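Local atomic coordinates of 5-oxoprolinase subunit A (Thermus thermophilus, PDB entry 2DFA), a protein that probably catalyses, in a complex with PxpB and PxpC, the ATP-dependent cleavage of 5-oxoproline to L-glutamate. Residues 10-14 and 15-19; 115-118 and 119-123. One frame throughout, in Å; residues are numbered along the deposited sequence.

Contact 1 of 2, residues 10-14 and 15-19; sequences GESYG and AFAYG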
ATOM      1  N   GLY A  10     -11.954 -14.113  -6.546  1.00 33.06           N
ATOM      2  CA  GLY A  10     -11.779 -12.670  -6.610  1.00 34.41           C
ATOM      3  C   GLY A  10     -10.511 -12.190  -5.915  1.00 34.40           C
ATOM      4  O   GLY A  10     -10.453 -11.068  -5.424  1.00 32.95           O
ATOM      5  N   GLU A  11      -9.485 -13.027  -5.888  1.00 34.40           N
ATOM      6  CA  GLU A  11      -8.248 -12.644  -5.216  1.00 36.31           C
ATOM      7  C   GLU A  11      -7.239 -11.908  -6.097  1.00 35.28           C
ATOM      8  O   GLU A  11      -6.184 -11.477  -5.617  1.00 35.33           O
ATOM      9  CB  GLU A  11      -7.631 -13.883  -4.560  1.00 38.44           C
ATOM     10  CG  GLU A  11      -8.667 -14.627  -3.722  1.00 43.26           C
ATOM     11  CD  GLU A  11      -8.074 -15.623  -2.749  1.00 45.29           C
ATOM     12  OE1 GLU A  11      -7.665 -16.720  -3.185  1.00 47.36           O
ATOM     13  OE2 GLU A  11      -8.029 -15.307  -1.541  1.00 46.95           O
ATOM     14  N   SER A  12      -7.572 -11.749  -7.379  1.00 33.93           N
ATOM     15  CA  SER A  12      -6.708 -11.036  -8.316  1.00 34.14           C
ATOM     16  C   SER A  12      -6.559  -9.595  -7.829  1.00 34.26           C
ATOM     17  O   SER A  12      -7.467  -9.046  -7.196  1.00 32.30           O
ATOM     18  CB  SER A  12      -7.323 -11.027  -9.723  1.00 34.21           C
ATOM     19  OG  SER A  12      -7.457 -12.339 -10.246  1.00 36.88           O
ATOM     20  N   TYR A  13      -5.422  -8.980  -8.131  1.00 33.65           N
ATOM     21  CA  TYR A  13      -5.182  -7.607  -7.703  1.00 34.11           C
ATOM     22  C   TYR A  13      -4.637  -6.778  -8.858  1.00 34.37           C
ATOM     23  O   TYR A  13      -3.509  -6.994  -9.313  1.00 33.65           O
ATOM     24  CB  TYR A  13      -4.185  -7.589  -6.539  1.00 34.86           C
ATOM     25  CG  TYR A  13      -4.083  -6.242  -5.858  1.00 36.16           C
ATOM     26  CD1 TYR A  13      -4.937  -5.901  -4.806  1.00 34.79           C
ATOM     27  CD2 TYR A  13      -3.146  -5.296  -6.282  1.00 36.52           C
ATOM     28  CE1 TYR A  13      -4.859  -4.648  -4.192  1.00 37.79           C
ATOM     29  CE2 TYR A  13      -3.062  -4.043  -5.674  1.00 37.52           C
ATOM     30  CZ  TYR A  13      -3.916  -3.728  -4.635  1.00 38.53           C
ATOM     31  OH  TYR A  13      -3.824  -2.488  -4.036  1.00 43.30           O
ATOM     32  N   GLY A  14      -5.433  -5.819  -9.321  1.00 33.46           N
ATOM     33  CA  GLY A  14      -5.005  -4.985 -10.429  1.00 33.53           C
ATOM     34  C   GLY A  14      -4.651  -5.830 -11.642  1.00 35.15           C
ATOM     35  O   GLY A  14      -5.452  -6.647 -12.098  1.00 32.35           O
ATOM     36  N   ALA A  15      -3.441  -5.639 -12.156  1.00 35.39           N
ATOM     37  CA  ALA A  15      -2.968  -6.382 -13.317  1.00 36.31           C
ATOM     38  C   ALA A  15      -2.566  -7.815 -12.961  1.00 37.53           C
ATOM     39  O   ALA A  15      -2.361  -8.639 -13.852  1.00 37.51           O
ATOM     40  CB  ALA A  15      -1.778  -5.651 -13.949  1.00 37.56           C
ATOM     41  N   PHE A  16      -2.458  -8.107 -11.664  1.00 35.59           N
ATOM     42  CA  PHE A  16      -2.061  -9.439 -11.202  1.00 37.63           C
ATOM     43  C   PHE A  16      -3.223 -10.428 -11.105  1.00 39.65           C
ATOM     44  O   PHE A  16      -3.887 -10.524 -10.072  1.00 39.57           O
ATOM     45  CB  PHE A  16      -1.379  -9.343  -9.834  1.00 37.07           C
ATOM     46  CG  PHE A  16      -0.164  -8.455  -9.821  1.00 38.69           C
ATOM     47  CD1 PHE A  16       0.989  -8.818 -10.518  1.00 38.90           C
ATOM     48  CD2 PHE A  16      -0.177  -7.246  -9.134  1.00 37.41           C
ATOM     49  CE1 PHE A  16       2.110  -7.986 -10.530  1.00 39.46           C
ATOM     50  CE2 PHE A  16       0.942  -6.405  -9.141  1.00 39.45           C
ATOM     51  CZ  PHE A  16       2.086  -6.779  -9.842  1.00 39.65           C
ATOM     52  N   ALA A  17      -3.466 -11.164 -12.184  1.00 40.67           N
ATOM     53  CA  ALA A  17      -4.536 -12.153 -12.191  1.00 42.03           C
ATOM     54  C   ALA A  17      -4.160 -13.286 -11.233  1.00 42.80           C
ATOM     55  O   ALA A  17      -2.998 -13.706 -11.176  1.00 43.33           O
ATOM     56  CB  ALA A  17      -4.737 -12.694 -13.609  1.00 43.39           C
ATOM     57  N   TYR A  18      -5.134 -13.770 -10.470  1.00 42.84           N
ATOM     58  CA  TYR A  18      -4.888 -14.855  -9.523  1.00 43.69           C
ATOM     59  C   TYR A  18      -6.040 -15.864  -9.487  1.00 43.69           C
ATOM     60  O   TYR A  18      -7.211 -15.488  -9.553  1.00 42.79           O
ATOM     61  CB  TYR A  18      -4.679 -14.294  -8.113  1.00 45.87           C
ATOM     62  CG  TYR A  18      -4.127 -15.305  -7.132  1.00 48.12           C
ATOM     63  CD1 TYR A  18      -2.751 -15.488  -6.994  1.00 48.48           C
ATOM     64  CD2 TYR A  18      -4.981 -16.096  -6.359  1.00 49.17           C
ATOM     65  CE1 TYR A  18      -2.236 -16.434  -6.109  1.00 50.30           C
ATOM     66  CE2 TYR A  18      -4.475 -17.047  -5.472  1.00 50.30           C
ATOM     67  CZ  TYR A  18      -3.102 -17.209  -5.354  1.00 50.94           C
ATOM     68  OH  TYR A  18      -2.595 -18.145  -4.482  1.00 53.52           O
ATOM     69  N   GLY A  19      -5.696 -17.143  -9.379  1.00 44.33           N
ATOM     70  CA  GLY A  19      -6.707 -18.185  -9.313  1.00 44.41           C
ATOM     71  C   GLY A  19      -7.308 -18.597 -10.645  1.00 44.85           C
ATOM     72  O   GLY A  19      -6.777 -18.276 -11.706  1.00 45.41           O
TER
HETATM   73  O   HOH W   1      -9.126 -15.591  -7.538  1.00 36.99           O
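Ser-12 and Tyr-18 meet across a local hairpin contact in the loop between strand 2-9 and helix 21-24. A type II' turn from Tyr-13 to Phe-16 reverses the chain. Gly-14 takes a positive phi there, and a CB on it would crowd the following amide, Ala-15 N. Tyr-13 N bonds to Phe-16 O at 2.9 Å, and Phe-16 N returns to Tyr-13 O at 2.8 Å. Ser-12 OG lies beside its own backbone N (chi1 -62°) and accepts Tyr-18 N at 2.7 Å, nearly straight at 160°. An alanine here would probably leave the amide of Tyr-18 without this acceptor and the two arms less firmly joined at this point. Farther along, a water accepts from Glu-11 N and donates to Tyr-18 O. The Tyr-18 ring reaches back to Glu-11, Tyr-18 CD2 lying 3.9 Å from Glu-11 CB; carboxylate and ring planes stand 79° apart. Glu-11 OE2 is hydrogen-bonded to His-38, and the Glu-11 side chain also touches His-111, part of a possible empty metal site. Tyr-13, Ala-15, Phe-16 and Tyr-18 pack on the second subunit. A two-residue type II' turn closing one antiparallel bridge is typical of a tight beta hairpin, though neither arm here is a regular strand.

Contact 2 of 2, residues 115-118 and 119-123; sequences YLKA and CRDRE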
ATOM      1  N   TYR A 115      -7.906 -16.441   9.666  1.00 36.98           N
ATOM      2  CA  TYR A 115      -8.734 -17.614   9.937  1.00 40.34           C
ATOM      3  C   TYR A 115      -8.036 -18.456  11.008  1.00 40.16           C
ATOM      4  O   TYR A 115      -8.632 -18.817  12.023  1.00 38.67           O
ATOM      5  CB  TYR A 115      -8.900 -18.428   8.645  1.00 45.02           C
ATOM      6  CG  TYR A 115      -9.906 -19.558   8.716  1.00 51.39           C
ATOM      7  CD1 TYR A 115     -11.274 -19.297   8.813  1.00 54.49           C
ATOM      8  CD2 TYR A 115      -9.492 -20.890   8.664  1.00 55.50           C
ATOM      9  CE1 TYR A 115     -12.208 -20.337   8.851  1.00 57.49           C
ATOM     10  CE2 TYR A 115     -10.417 -21.938   8.703  1.00 57.81           C
ATOM     11  CZ  TYR A 115     -11.771 -21.653   8.795  1.00 58.69           C
ATOM     12  OH  TYR A 115     -12.687 -22.683   8.821  1.00 61.10           O
ATOM     13  N   LEU A 116      -6.757 -18.750  10.781  1.00 40.76           N
ATOM     14  CA  LEU A 116      -5.980 -19.547  11.724  1.00 42.19           C
ATOM     15  C   LEU A 116      -5.856 -18.874  13.094  1.00 41.88           C
ATOM     16  O   LEU A 116      -5.951 -19.541  14.123  1.00 41.89           O
ATOM     17  CB  LEU A 116      -4.586 -19.836  11.151  1.00 43.12           C
ATOM     18  CG  LEU A 116      -4.556 -20.679   9.871  1.00 47.09           C
ATOM     19  CD1 LEU A 116      -3.111 -20.901   9.428  1.00 48.62           C
ATOM     20  CD2 LEU A 116      -5.248 -22.014  10.120  1.00 47.83           C
ATOM     21  N   LYS A 117      -5.642 -17.560  13.113  1.00 41.15           N
ATOM     22  CA  LYS A 117      -5.519 -16.846  14.382  1.00 42.13           C
ATOM     23  C   LYS A 117      -6.842 -16.965  15.137  1.00 42.34           C
ATOM     24  O   LYS A 117      -6.863 -17.141  16.359  1.00 42.10           O
ATOM     25  CB  LYS A 117      -5.182 -15.368  14.139  1.00 43.07           C
ATOM     26  CG  LYS A 117      -4.831 -14.585  15.405  1.00 43.09           C
ATOM     27  CD  LYS A 117      -4.541 -13.126  15.068  1.00 46.66           C
ATOM     28  CE  LYS A 117      -4.134 -12.315  16.298  1.00 49.35           C
ATOM     29  NZ  LYS A 117      -2.887 -12.825  16.928  1.00 44.71           N
ATOM     30  N   ALA A 118      -7.944 -16.880  14.397  1.00 40.19           N
ATOM     31  CA  ALA A 118      -9.279 -16.992  14.980  1.00 40.79           C
ATOM     32  C   ALA A 118      -9.517 -18.373  15.592  1.00 41.68           C
ATOM     33  O   ALA A 118     -10.128 -18.494  16.654  1.00 41.91           O
ATOM     34  CB  ALA A 118     -10.331 -16.719  13.919  1.00 38.49           C
ATOM     35  N   CYS A 119      -9.033 -19.413  14.923  1.00 43.07           N
ATOM     36  CA  CYS A 119      -9.222 -20.776  15.409  1.00 45.58           C
ATOM     37  C   CYS A 119      -8.517 -21.087  16.725  1.00 46.33           C
ATOM     38  O   CYS A 119      -8.876 -22.050  17.406  1.00 47.12           O
ATOM     39  CB  CYS A 119      -8.787 -21.783  14.339  1.00 45.57           C
ATOM     40  SG  CYS A 119      -9.882 -21.844  12.895  1.00 49.54           S
ATOM     41  N   ARG A 120      -7.525 -20.281  17.092  1.00 46.77           N
ATOM     42  CA  ARG A 120      -6.798 -20.517  18.338  1.00 48.07           C
ATOM     43  C   ARG A 120      -6.777 -19.326  19.296  1.00 47.29           C
ATOM     44  O   ARG A 120      -6.276 -19.441  20.417  1.00 48.17           O
ATOM     45  CB  ARG A 120      -5.359 -20.945  18.032  1.00 49.53           C
ATOM     46  CG  ARG A 120      -4.579 -19.962  17.180  1.00 52.37           C
ATOM     47  CD  ARG A 120      -3.194 -20.498  16.842  1.00 56.37           C
ATOM     48  NE  ARG A 120      -2.546 -19.718  15.789  1.00 60.31           N
ATOM     49  CZ  ARG A 120      -2.118 -18.466  15.926  1.00 62.39           C
ATOM     50  NH1 ARG A 120      -2.258 -17.828  17.084  1.00 62.11           N
ATOM     51  NH2 ARG A 120      -1.559 -17.843  14.896  1.00 62.07           N
ATOM     52  N   ASP A 121      -7.323 -18.193  18.868  1.00 44.49           N
ATOM     53  CA  ASP A 121      -7.330 -16.998  19.709  1.00 42.46           C
ATOM     54  C   ASP A 121      -8.737 -16.451  19.935  1.00 41.53           C
ATOM     55  O   ASP A 121      -9.346 -15.882  19.028  1.00 38.09           O
ATOM     56  CB  ASP A 121      -6.446 -15.917  19.080  1.00 43.05           C
ATOM     57  CG  ASP A 121      -6.291 -14.706  19.970  1.00 43.99           C
ATOM     58  OD1 ASP A 121      -5.853 -14.880  21.126  1.00 48.38           O
ATOM     59  OD2 ASP A 121      -6.607 -13.587  19.521  1.00 43.42           O
ATOM     60  N   ARG A 122      -9.242 -16.610  21.156  1.00 39.25           N
ATOM     61  CA  ARG A 122     -10.587 -16.158  21.502  1.00 38.80           C
ATOM     62  C   ARG A 122     -10.881 -14.685  21.252  1.00 36.61           C
ATOM     63  O   ARG A 122     -11.972 -14.349  20.798  1.00 36.39           O
ATOM     64  CB  ARG A 122     -10.906 -16.487  22.964  1.00 39.26           C
ATOM     65  CG  ARG A 122     -11.212 -17.956  23.225  1.00 40.91           C
ATOM     66  CD  ARG A 122     -11.649 -18.174  24.671  1.00 41.74           C
ATOM     67  NE  ARG A 122     -11.848 -19.589  24.978  1.00 43.01           N
ATOM     68  CZ  ARG A 122     -12.905 -20.307  24.600  1.00 43.96           C
ATOM     69  NH1 ARG A 122     -13.881 -19.749  23.896  1.00 43.09           N
ATOM     70  NH2 ARG A 122     -12.983 -21.589  24.933  1.00 43.26           N
ATOM     71  N   GLU A 123      -9.932 -13.803  21.559  1.00 34.49           N
ATOM     72  CA  GLU A 123     -10.162 -12.378  21.338  1.00 34.05           C
ATOM     73  C   GLU A 123     -10.309 -12.042  19.858  1.00 33.27           C
ATOM     74  O   GLU A 123     -11.129 -11.203  19.484  1.00 31.92           O
ATOM     75  CB  GLU A 123      -9.036 -11.542  21.951  1.00 37.24           C
ATOM     76  CG  GLU A 123      -9.127 -11.437  23.467  1.00 37.60           C
ATOM     77  CD  GLU A 123     -10.435 -10.812  23.914  1.00 39.62           C
ATOM     78  OE1 GLU A 123     -10.616  -9.594  23.695  1.00 39.47           O
ATOM     79  OE2 GLU A 123     -11.290 -11.543  24.470  1.00 38.61           O
TER
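Cys-119 sets its sulfur over one face of the Tyr-115 ring, one helical turn back. Cys-119 SG stands 4.4 Å from the centroid of the Tyr-115 ring and 18° off the normal, displaced toward the rim. This is a cysteine sulfur-aromatic contact. The sulfur lies beside its own backbone N (chi1 -70°), which brings it back toward the preceding turn. Leu-144 touches both side chains. Cys-119 N donates to Tyr-115 O at 3.0 Å. This is a regular alpha-helical bond, but the pattern frays at the end of helix 112-120. Arg-120 N bonds to Lys-117 O at 3.3 Å, and only weakly to Leu-116 O. Asp-121 is the N-cap of helix 122-135: its side chain caps a backbone N just beyond residue 123, and OD2 is also hydrogen-bonded to Thr-124 OG1. Arg-120 folds back over the last turn. Its CG sits between the backbone N and the carbonyl carbon (chi1 57°), and Arg-120 CG lies 3.4 Å from Leu-116 O. The guanidinium lays one face over Lys-117 CA. Lys-117 runs extended as far as CE, past Asp-121, with Lys-117 CG 4.2 Å from Asp-121 CB. Lys-117 NZ makes a salt bridge with Glu-75 and remains 4.6 Å from Asp-121 OD2, beyond salt-bridge range.

Contacts 1 and 2 are both local, one a hairpin turn and the other a helix-to-helix junction. Both are partly buried, with centres about 27 Å apart and no touch between them. They hold different elements. Residues 10-19 follow the sheet strand 2-9, whereas residues 115-123 join helix 112-120 to helix 122-135. Contact 1 buries Glu-11, Ser-12 and Phe-16, leaves Ala-17 exposed, and faces a second subunit with its aromatic side chains. Contact 2 touches no other chain of the assembly; its buried residues are Tyr-115 and Ala-118, while Leu-116 and Arg-120 are exposed. The polar chemistry differs too: a serine hydroxyl and a water between the arms in one, helix-end bonds and charged side chains in the other.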